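Local atomic coordinates of adenosylmethionine-8-amino-7-oxononanoate aminotransferase (Methanocaldococcus jannaschii, PDB entry 6ZHK), a protein that probably catalyses the pyridoxal-phosphate-dependent transfer of an amino group from S-adenosylmethionine to 8-amino-7-oxononanoate, making 7,8-diaminononanoate for biotin. Residues A[134-139]-A[316-321]; A[127-132]-A[294-299]; A[143-148]-A[260-265]. All coordinates share one frame; numbering follows the deposited sequence. Where two conformers were deposited one is given.

Interactions 1 and 2 share helix 122-140, and interaction 3 starts in the chain that follows it. Interaction 2 sets the middle of the helix, 127-132, against strand 296-299 of the seven-stranded mixed sheet; about 11 Å away, centre to centre, interaction 1 joins its last turns to helix 317-321. Interaction 3, with its centre about 12 Å from the first and 14 Å from the second, reaches the turn between helix 250-261 and strand 265-268. Along the chain, interactions 1 and 2 cross, and interaction 3 is nested inside the loops both close. Tyr137 connects 1 with 3. Together they join helix 122-140 and the chain after it to sheet, helix and turn, with the second subunit touching parts of all three.

Interaction 1: A[134-139]-A[316-321]; sequences YQYYVL and TDEIYN
Two helices of the aminotransferase fold meet here through one tyrosine: Tyr136, near the end of helix 122-140, reaches across to Glu318 and Ile319 in the short helix 317-321. The CG of Tyr136 stands opposite the backbone N (chi1 168°), which sends the ring outward from its own helix and toward helix 317-321. Ile319 CD1 sits over the middle of one ring face, 3.3 Å from the centroid of the Tyr136 ring, a CH-pi contact. That methyl belongs to one of two deposited conformers of Ile319, so this close fit is doubtful in detail. At the rim of the ring, and in its plane, Glu318 OE2 accepts a hydrogen bond from Tyr136 OH. The modelled separation of these two oxygens, 2.4 Å, is very short, and its exact value is doubtful. Ring and carboxylate are turned 80° against each other, and the bend in the Glu318 chain at chi2 (62°) swings its end toward the hydroxyl. Arg140 NH2 adds a weak bond to the same hydroxyl. Within helix 122-140, Tyr136 CD2 lies over the centre of the Tyr137 ring, so the tyrosine has a neighbour at its edge as well. Thr316 caps the N-terminus of the second helix: its OG1 accepts from Ile319 N at 3.2 Å, a fairly straight bond that anchors the residue carrying the methyl. Ile264, just ahead of strand 265-268, packs on both Tyr136 and Ile319. Helix 317-321 directly follows strand 311-315, and its Tyr320 bonds Arg32 of the second subunit, while Asp317 pairs with Lys115 at the start of strand 115-119.

Interaction 2: A[127-132]-A[294-299]; sequences EIAIKM and PDILCL
Glu127 OE2, two residues ahead of the Ala129 that packs on Ile296, is gripped by Thr159 OG1 and Ala162 N, with a weaker bond from Gly161 N. Those bonds hold the side of helix 122-140 that looks away from the sheet; the contact itself is wholly apolar. Ala129 is the centre of it. Its CB points at strand 296-299 and rests against Ile296 CG2 at 3.7 Å, and Cys298 SG lies 3.8 Å from Ala129 CB. Ile296 straddles the helix surface: CG1 lies beside the backbone N (chi1 -53°), which carries CD1 past Ala129 to Met132, 4.1 Å from Met132 CB. A small residue where the helix comes nearest suits an axis separation of 9.1 Å, and helix and strand run almost antiparallel, at 163°. The side chain of Cys298 is about 4 Å from that of Asp268, predicted to bind the pyridoxal phosphate, so this packing reaches up to the probable cofactor site. Strand 296-299 lies between strands 311-315 and 265-268, and the helix spreads over all three: Ala129 also touches Thr313 and Ile266, while Met132 meets Thr315.

Interaction 3: A[143-148]-A[260-265]; sequences KGRTKF and ENDVIF
Arg145, at the centre of an inverse gamma turn, reaches over to Asp262 and Val263 beyond helix 250-261. Its CB already heads for them. CG turns away from the carbonyl carbon, and the chain then kinks at chi2 (-113°) before running through CD and NE to a guanidinium that meets its partners along its edge. CZ comes within 3.6 Å of Asp262 O without bonding it. NH1 makes the sounder bond, 3.0 Å to Asp262 O, with an N-H...O angle of 146° and the oxygen near the guanidinium plane; NH1 also touches Val263 CG2 at 3.9 Å. Arg145 NH2 reaches Asp262 O more weakly, at 3.3 Å, and forms a salt bridge with Asp262 OD2 at 3.1 Å, whose hydrogen bond is weak. The two flat groups stand 82° apart, so the carboxylate meets the guanidinium with a single oxygen and not as a two-pronged pair. Other partners share the load: Asp262 OD2 has its stronger mate in Arg140 NH1, Arg145 NH2 also pairs with Asp142 OD2, and NH1 bonds Val228 O. Tyr137 makes a cation-pi contact with the guanidinium, and its OH, 3.2 Å from Asp262 O, probably bonds that carbonyl too. A leucine in place of Arg145 would probably deprive Asp262 O of its NH1 bond and leave Asp142 without this charged partner. The main-chain oxygen held in this way belongs to Asp262, which follows helix 250-261 with positive phi in a Schellman motif. Two arginines alternate with two aspartates here, so the charges are likely to balance locally, and the geometry is consistent with the guanidinium tying down the chain after helix 250-261 through a main-chain oxygen as well as a charge.

Interaction 1: A[134-139]-A[316-321]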
loop_
_atom_site.group_PDB
_atom_site.type_symbol
_atom_site.label_atom_id
_atom_site.label_comp_id
_atom_site.label_asym_id
_atom_site.label_seq_id
_atom_site.Cartn_x
_atom_site.Cartn_y
_atom_site.Cartn_z
ATOM N N TYR A 134 8.557 -13.747 10.696
ATOM C CA TYR A 134 8.199 -13.853 12.103
ATOM C C TYR A 134 7.362 -15.117 12.299
ATOM O O TYR A 134 7.614 -15.935 13.229
ATOM C CB TYR A 134 7.445 -12.607 12.592
ATOM C CG TYR A 134 7.074 -12.759 14.067
ATOM C CD1 TYR A 134 8.028 -12.511 15.054
ATOM C CD2 TYR A 134 5.817 -13.226 14.465
ATOM C CE1 TYR A 134 7.729 -12.688 16.409
ATOM C CE2 TYR A 134 5.533 -13.444 15.797
ATOM C CZ TYR A 134 6.475 -13.158 16.763
ATOM O OH TYR A 134 6.192 -13.375 18.095
ATOM N N GLN A 135 6.324 -15.237 11.464
ATOM C CA GLN A 135 5.377 -16.330 11.675
ATOM C C GLN A 135 5.964 -17.665 11.245
ATOM O O GLN A 135 5.657 -18.692 11.862
ATOM C CB GLN A 135 4.007 -16.023 11.078
ATOM C CG GLN A 135 3.021 -17.158 11.363
ATOM C CD GLN A 135 1.627 -16.726 11.025
ATOM O OE1 GLN A 135 1.416 -15.777 10.265
ATOM N NE2 GLN A 135 0.673 -17.539 11.457
ATOM N N TYR A 136 6.887 -17.644 10.276
ATOM C CA TYR A 136 7.592 -18.877 9.937
ATOM C C TYR A 136 8.152 -19.530 11.209
ATOM O O TYR A 136 7.984 -20.740 11.440
ATOM C CB TYR A 136 8.739 -18.578 8.985
ATOM C CG TYR A 136 9.729 -19.697 8.750
ATOM C CD1 TYR A 136 9.447 -20.771 7.891
ATOM C CD2 TYR A 136 10.954 -19.681 9.391
ATOM C CE1 TYR A 136 10.409 -21.769 7.627
ATOM C CE2 TYR A 136 11.906 -20.680 9.148
ATOM C CZ TYR A 136 11.609 -21.738 8.311
ATOM O OH TYR A 136 12.583 -22.686 8.050
ATOM N N TYR A 137 8.887 -18.756 12.012
ATOM C CA TYR A 137 9.571 -19.354 13.151
ATOM C C TYR A 137 8.569 -19.755 14.226
ATOM O O TYR A 137 8.753 -20.773 14.877
ATOM C CB TYR A 137 10.625 -18.417 13.752
ATOM C CG TYR A 137 11.844 -18.268 12.869
ATOM C CD1 TYR A 137 12.728 -19.329 12.700
ATOM C CD2 TYR A 137 12.092 -17.081 12.168
ATOM C CE1 TYR A 137 13.870 -19.211 11.907
ATOM C CE2 TYR A 137 13.234 -16.963 11.384
ATOM C CZ TYR A 137 14.117 -18.013 11.247
ATOM O OH TYR A 137 15.217 -17.858 10.441
ATOM N N VAL A 138 7.483 -18.984 14.397
ATOM C CA VAL A 138 6.497 -19.443 15.351
ATOM C C VAL A 138 5.966 -20.816 14.928
ATOM O O VAL A 138 5.769 -21.724 15.765
ATOM C CB VAL A 138 5.335 -18.439 15.394
ATOM C CG1 VAL A 138 4.149 -19.035 16.118
ATOM C CG2 VAL A 138 5.777 -17.114 16.001
ATOM N N LEU A 139 5.660 -20.975 13.643
ATOM C CA LEU A 139 5.028 -22.189 13.168
ATOM C C LEU A 139 6.028 -23.336 13.236
ATOM O O LEU A 139 5.638 -24.458 13.460
ATOM C CB LEU A 139 4.558 -22.003 11.706
ATOM C CG LEU A 139 3.283 -21.156 11.564
ATOM C CD1 LEU A 139 3.020 -20.841 10.103
ATOM C CD2 LEU A 139 2.089 -21.891 12.162
ATOM N N THR A 316 11.023 -18.749 -0.738
ATOM C CA THR A 316 11.401 -20.136 -0.938
ATOM C C THR A 316 10.199 -21.004 -0.614
ATOM O O THR A 316 9.271 -20.534 0.039
ATOM C CB THR A 316 12.566 -20.516 -0.025
ATOM O OG1 THR A 316 12.080 -20.334 1.316
ATOM C CG2 THR A 316 13.786 -19.666 -0.312
ATOM N N ASP A 317 10.195 -22.240 -1.126
ATOM C CA ASP A 317 9.127 -23.143 -0.727
ATOM C C ASP A 317 9.236 -23.469 0.768
ATOM O O ASP A 317 8.219 -23.804 1.400
ATOM C CB ASP A 317 9.171 -24.460 -1.515
ATOM C CG ASP A 317 8.629 -24.326 -2.936
ATOM O OD1 ASP A 317 8.012 -23.295 -3.270
ATOM O OD2 ASP A 317 8.813 -25.300 -3.673
ATOM N N GLU A 318 10.470 -23.412 1.295
ATOM C CA GLU A 318 10.679 -23.750 2.701
ATOM C C GLU A 318 9.818 -22.823 3.575
ATOM O O GLU A 318 9.114 -23.255 4.475
ATOM C CB GLU A 318 12.169 -23.686 3.056
ATOM C CG GLU A 318 12.479 -23.692 4.562
ATOM C CD GLU A 318 12.104 -24.867 5.477
ATOM O OE1 GLU A 318 11.878 -25.997 4.931
ATOM O OE2 GLU A 318 12.018 -24.672 6.767
ATOM N N ILE A 319 9.828 -21.549 3.237
ATOM C CA ILE A 319 9.061 -20.605 4.037
ATOM C C ILE A 319 7.567 -20.850 3.842
ATOM O O ILE A 319 6.826 -20.944 4.815
ATOM C CB ILE A 319 9.485 -19.166 3.719
ATOM C CG1 ILE A 319 10.903 -18.892 4.250
ATOM C CG2 ILE A 319 8.426 -18.139 4.215
ATOM C CD1 ILE A 319 11.117 -19.095 5.724
ATOM N N TYR A 320 7.140 -20.938 2.578
ATOM C CA TYR A 320 5.753 -21.108 2.217
ATOM C C TYR A 320 5.176 -22.361 2.909
ATOM O O TYR A 320 4.033 -22.396 3.370
ATOM C CB TYR A 320 5.707 -21.213 0.682
ATOM C CG TYR A 320 4.419 -21.669 0.029
ATOM C CD1 TYR A 320 4.086 -23.023 -0.067
ATOM C CD2 TYR A 320 3.559 -20.741 -0.577
ATOM C CE1 TYR A 320 2.912 -23.438 -0.707
ATOM C CE2 TYR A 320 2.411 -21.142 -1.255
ATOM C CZ TYR A 320 2.096 -22.496 -1.321
ATOM O OH TYR A 320 1.011 -22.888 -2.026
ATOM N N ASN A 321 5.970 -23.428 2.940
ATOM C CA ASN A 321 5.405 -24.700 3.380
ATOM C C ASN A 321 5.017 -24.718 4.852
ATOM O O ASN A 321 4.165 -25.526 5.215
ATOM C CB ASN A 321 6.401 -25.849 3.183
ATOM C CG ASN A 321 6.546 -26.257 1.732
ATOM O OD1 ASN A 321 5.694 -25.955 0.913
ATOM N ND2 ASN A 321 7.667 -26.877 1.364
#

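Interaction 2: A[127-132]-A[294-299]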
loop_
_atom_site.group_PDB
_atom_site.type_symbol
_atom_site.label_atom_id
_atom_site.label_comp_id
_atom_site.label_asym_id
_atom_site.label_seq_id
_atom_site.Cartn_x
_atom_site.Cartn_y
_atom_site.Cartn_z
ATOM N N GLU A 127 6.648 -5.268 4.843
ATOM C CA GLU A 127 5.839 -5.632 6.000
ATOM C C GLU A 127 5.399 -7.094 5.886
ATOM O O GLU A 127 5.333 -7.834 6.859
ATOM C CB GLU A 127 4.556 -4.787 6.029
ATOM C CG GLU A 127 4.805 -3.294 6.296
ATOM C CD GLU A 127 4.539 -2.817 7.711
ATOM O OE1 GLU A 127 4.103 -3.661 8.540
ATOM O OE2 GLU A 127 4.791 -1.605 7.988
ATOM N N ILE A 128 5.160 -7.554 4.663
ATOM C CA ILE A 128 4.722 -8.914 4.456
ATOM C C ILE A 128 5.903 -9.855 4.671
ATOM O O ILE A 128 5.734 -10.926 5.295
ATOM C CB ILE A 128 4.125 -9.067 3.034
ATOM C CG1 ILE A 128 2.767 -8.348 2.973
ATOM C CG2 ILE A 128 4.008 -10.551 2.640
ATOM C CD1 ILE A 128 2.308 -8.109 1.485
ATOM N N ALA A 129 7.072 -9.450 4.170
ATOM C CA ALA A 129 8.289 -10.220 4.400
ATOM C C ALA A 129 8.518 -10.353 5.917
ATOM O O ALA A 129 8.873 -11.418 6.412
ATOM C CB ALA A 129 9.486 -9.570 3.718
ATOM N N ILE A 130 8.402 -9.249 6.646
ATOM C CA ILE A 130 8.602 -9.266 8.096
ATOM C C ILE A 130 7.661 -10.312 8.709
ATOM O O ILE A 130 8.084 -11.086 9.570
ATOM C CB ILE A 130 8.390 -7.834 8.694
ATOM C CG1 ILE A 130 9.599 -6.941 8.423
ATOM C CG2 ILE A 130 8.009 -7.836 10.182
ATOM C CD1 ILE A 130 9.272 -5.440 8.726
ATOM N N LYS A 131 6.372 -10.266 8.337
ATOM C CA LYS A 131 5.361 -11.083 8.977
ATOM C C LYS A 131 5.561 -12.544 8.625
ATOM O O LYS A 131 5.416 -13.404 9.483
ATOM C CB LYS A 131 3.941 -10.607 8.695
ATOM C CG LYS A 131 3.646 -9.190 9.214
ATOM C CD LYS A 131 2.248 -8.755 8.838
ATOM C CE LYS A 131 1.160 -9.811 9.092
ATOM N NZ LYS A 131 -0.192 -9.245 8.815
ATOM N N MET A 132 5.984 -12.824 7.382
ATOM C CA MET A 132 6.235 -14.190 6.963
ATOM C C MET A 132 7.390 -14.741 7.792
ATOM O O MET A 132 7.291 -15.881 8.245
ATOM C CB MET A 132 6.637 -14.190 5.467
ATOM C CG MET A 132 5.445 -13.980 4.549
ATOM S SD MET A 132 6.126 -13.848 2.898
ATOM C CE MET A 132 4.638 -13.934 1.902
ATOM N N PRO A 294 18.735 -14.375 -1.169
ATOM C CA PRO A 294 17.972 -14.305 0.071
ATOM C C PRO A 294 16.834 -15.311 0.120
ATOM O O PRO A 294 16.369 -15.770 -0.909
ATOM C CB PRO A 294 17.326 -12.917 -0.047
ATOM C CG PRO A 294 17.056 -12.755 -1.547
ATOM C CD PRO A 294 18.360 -13.351 -2.127
ATOM N N ASP A 295 16.295 -15.518 1.332
ATOM C CA ASP A 295 15.129 -16.352 1.533
ATOM C C ASP A 295 13.871 -15.645 1.086
ATOM O O ASP A 295 12.923 -16.285 0.626
ATOM C CB ASP A 295 14.967 -16.678 3.025
ATOM C CG ASP A 295 16.185 -17.427 3.502
ATOM O OD1 ASP A 295 16.273 -18.631 3.134
ATOM O OD2 ASP A 295 17.056 -16.791 4.141
ATOM N N ILE A 296 13.890 -14.331 1.182
ATOM C CA ILE A 296 12.732 -13.551 0.771
ATOM C C ILE A 296 13.273 -12.327 0.034
ATOM O O ILE A 296 14.204 -11.713 0.489
ATOM C CB ILE A 296 11.891 -13.092 1.981
ATOM C CG1 ILE A 296 11.500 -14.241 2.912
ATOM C CG2 ILE A 296 10.686 -12.283 1.531
ATOM C CD1 ILE A 296 10.498 -13.785 4.008
ATOM N N LEU A 297 12.684 -12.012 -1.113
ATOM C CA LEU A 297 13.045 -10.926 -2.022
ATOM C C LEU A 297 11.822 -10.006 -2.124
ATOM O O LEU A 297 10.762 -10.485 -2.502
ATOM C CB LEU A 297 13.363 -11.518 -3.404
ATOM C CG LEU A 297 13.620 -10.465 -4.521
ATOM C CD1 LEU A 297 14.863 -9.641 -4.143
ATOM C CD2 LEU A 297 13.771 -11.145 -5.883
ATOM N N CYS A 298 12.011 -8.682 -1.902
ATOM C CA CYS A 298 10.932 -7.718 -2.040
ATOM C C CYS A 298 11.156 -6.898 -3.316
ATOM O O CYS A 298 12.261 -6.456 -3.552
ATOM C CB CYS A 298 10.897 -6.763 -0.863
ATOM S SG CYS A 298 10.637 -7.713 0.668
ATOM N N LEU A 299 10.107 -6.732 -4.141
ATOM C CA LEU A 299 10.154 -5.983 -5.406
ATOM C C LEU A 299 9.034 -4.944 -5.439
ATOM O O LEU A 299 8.032 -5.058 -4.753
ATOM C CB LEU A 299 9.930 -6.952 -6.556
ATOM C CG LEU A 299 10.922 -8.122 -6.630
ATOM C CD1 LEU A 299 10.567 -9.072 -7.764
ATOM C CD2 LEU A 299 12.328 -7.565 -6.819
#

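Interaction 3: A[143-148]-A[260-265]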
loop_
_atom_site.group_PDB
_atom_site.type_symbol
_atom_site.label_atom_id
_atom_site.label_comp_id
_atom_site.label_asym_id
_atom_site.label_seq_id
_atom_site.Cartn_x
_atom_site.Cartn_y
_atom_site.Cartn_z
ATOM N N LYS A 143 11.148 -20.390 19.620
ATOM C CA LYS A 143 10.651 -19.539 20.701
ATOM C C LYS A 143 11.549 -18.308 20.849
ATOM O O LYS A 143 12.771 -18.430 20.811
ATOM C CB LYS A 143 10.592 -20.292 22.047
ATOM C CG LYS A 143 9.881 -21.635 21.988
ATOM C CD LYS A 143 8.438 -21.504 21.523
ATOM C CE LYS A 143 7.768 -22.857 21.315
ATOM N NZ LYS A 143 6.411 -22.809 20.697
ATOM N N GLY A 144 10.926 -17.135 20.978
ATOM C CA GLY A 144 11.648 -15.922 21.297
ATOM C C GLY A 144 12.355 -15.259 20.112
ATOM O O GLY A 144 13.162 -14.370 20.319
ATOM N N ARG A 145 11.995 -15.604 18.875
ATOM C CA ARG A 145 12.611 -14.893 17.748
ATOM C C ARG A 145 11.767 -13.680 17.346
ATOM O O ARG A 145 10.966 -13.771 16.399
ATOM C CB ARG A 145 12.675 -15.815 16.521
ATOM C CG ARG A 145 13.451 -17.103 16.736
ATOM C CD ARG A 145 14.626 -16.886 15.832
ATOM N NE ARG A 145 15.073 -18.194 15.505
ATOM C CZ ARG A 145 16.016 -18.484 14.642
ATOM N NH1 ARG A 145 16.575 -17.541 13.883
ATOM N NH2 ARG A 145 16.287 -19.763 14.491
ATOM N N THR A 146 11.970 -12.585 18.079
ATOM C CA THR A 146 11.101 -11.423 18.063
ATOM C C THR A 146 11.863 -10.178 17.616
ATOM O O THR A 146 11.255 -9.141 17.383
ATOM C CB THR A 146 10.475 -11.173 19.435
ATOM O OG1 THR A 146 11.546 -10.930 20.327
ATOM C CG2 THR A 146 9.724 -12.370 19.969
ATOM N N LYS A 147 13.174 -10.307 17.396
ATOM C CA LYS A 147 13.990 -9.167 17.043
ATOM C C LYS A 147 14.505 -9.339 15.624
ATOM O O LYS A 147 14.263 -10.352 14.970
ATOM C CB LYS A 147 15.114 -8.945 18.071
ATOM C CG LYS A 147 14.614 -8.415 19.430
ATOM C CD LYS A 147 15.731 -8.054 20.397
ATOM C CE LYS A 147 15.320 -7.118 21.518
ATOM N NZ LYS A 147 14.139 -7.637 22.259
ATOM N N PHE A 148 15.109 -8.275 15.112
ATOM C CA PHE A 148 15.643 -8.334 13.768
ATOM C C PHE A 148 17.015 -7.676 13.780
ATOM O O PHE A 148 17.366 -7.000 14.739
ATOM C CB PHE A 148 14.731 -7.586 12.808
ATOM C CG PHE A 148 14.685 -6.139 13.151
ATOM C CD1 PHE A 148 13.746 -5.658 14.050
ATOM C CD2 PHE A 148 15.646 -5.266 12.632
ATOM C CE1 PHE A 148 13.772 -4.334 14.419
ATOM C CE2 PHE A 148 15.660 -3.934 12.987
ATOM C CZ PHE A 148 14.700 -3.471 13.888
ATOM N N GLU A 260 24.508 -19.935 7.820
ATOM C CA GLU A 260 25.253 -20.713 8.805
ATOM C C GLU A 260 24.613 -20.608 10.183
ATOM O O GLU A 260 24.830 -21.498 11.005
ATOM C CB GLU A 260 26.726 -20.304 8.871
ATOM C CG GLU A 260 27.471 -20.850 7.672
ATOM C CD GLU A 260 28.930 -20.463 7.573
ATOM O OE1 GLU A 260 29.363 -19.605 8.377
ATOM O OE2 GLU A 260 29.626 -21.025 6.674
ATOM N N ASN A 261 23.783 -19.575 10.405
ATOM C CA ASN A 261 23.233 -19.341 11.732
ATOM C C ASN A 261 21.718 -19.464 11.754
ATOM O O ASN A 261 21.108 -19.082 12.758
ATOM C CB ASN A 261 23.630 -17.964 12.299
ATOM C CG ASN A 261 25.108 -17.805 12.607
ATOM O OD1 ASN A 261 25.916 -17.294 11.801
ATOM N ND2 ASN A 261 25.481 -18.172 13.814
ATOM N N ASP A 262 21.109 -20.029 10.700
ATOM C CA ASP A 262 19.703 -20.367 10.725
ATOM C C ASP A 262 18.864 -19.114 10.910
ATOM O O ASP A 262 17.911 -19.153 11.679
ATOM C CB ASP A 262 19.359 -21.395 11.821
ATOM C CG ASP A 262 17.931 -21.934 11.740
ATOM O OD1 ASP A 262 17.388 -22.100 10.605
ATOM O OD2 ASP A 262 17.344 -22.143 12.835
ATOM N N VAL A 263 19.229 -18.023 10.219
ATOM C CA VAL A 263 18.401 -16.821 10.208
ATOM C C VAL A 263 17.878 -16.532 8.788
ATOM O O VAL A 263 18.624 -16.595 7.837
ATOM C CB VAL A 263 19.163 -15.606 10.767
ATOM C CG1 VAL A 263 18.346 -14.282 10.677
ATOM C CG2 VAL A 263 19.718 -15.870 12.171
ATOM N N ILE A 264 16.602 -16.138 8.639
ATOM C CA ILE A 264 16.035 -15.693 7.351
ATOM C C ILE A 264 16.712 -14.388 6.904
ATOM O O ILE A 264 16.900 -13.442 7.691
ATOM C CB ILE A 264 14.498 -15.507 7.446
ATOM C CG1 ILE A 264 13.781 -16.850 7.278
ATOM C CG2 ILE A 264 14.009 -14.534 6.364
ATOM C CD1 ILE A 264 12.301 -16.766 7.688
ATOM N N PHE A 265 17.065 -14.346 5.596
ATOM C CA PHE A 265 17.655 -13.141 5.035
ATOM C C PHE A 265 16.656 -12.556 4.040
ATOM O O PHE A 265 16.237 -13.243 3.098
ATOM C CB PHE A 265 18.991 -13.448 4.325
ATOM C CG PHE A 265 19.662 -12.241 3.694
ATOM C CD1 PHE A 265 19.600 -10.984 4.298
ATOM C CD2 PHE A 265 20.367 -12.349 2.504
ATOM C CE1 PHE A 265 20.215 -9.875 3.727
ATOM C CE2 PHE A 265 20.972 -11.233 1.909
ATOM C CZ PHE A 265 20.900 -10.004 2.532
#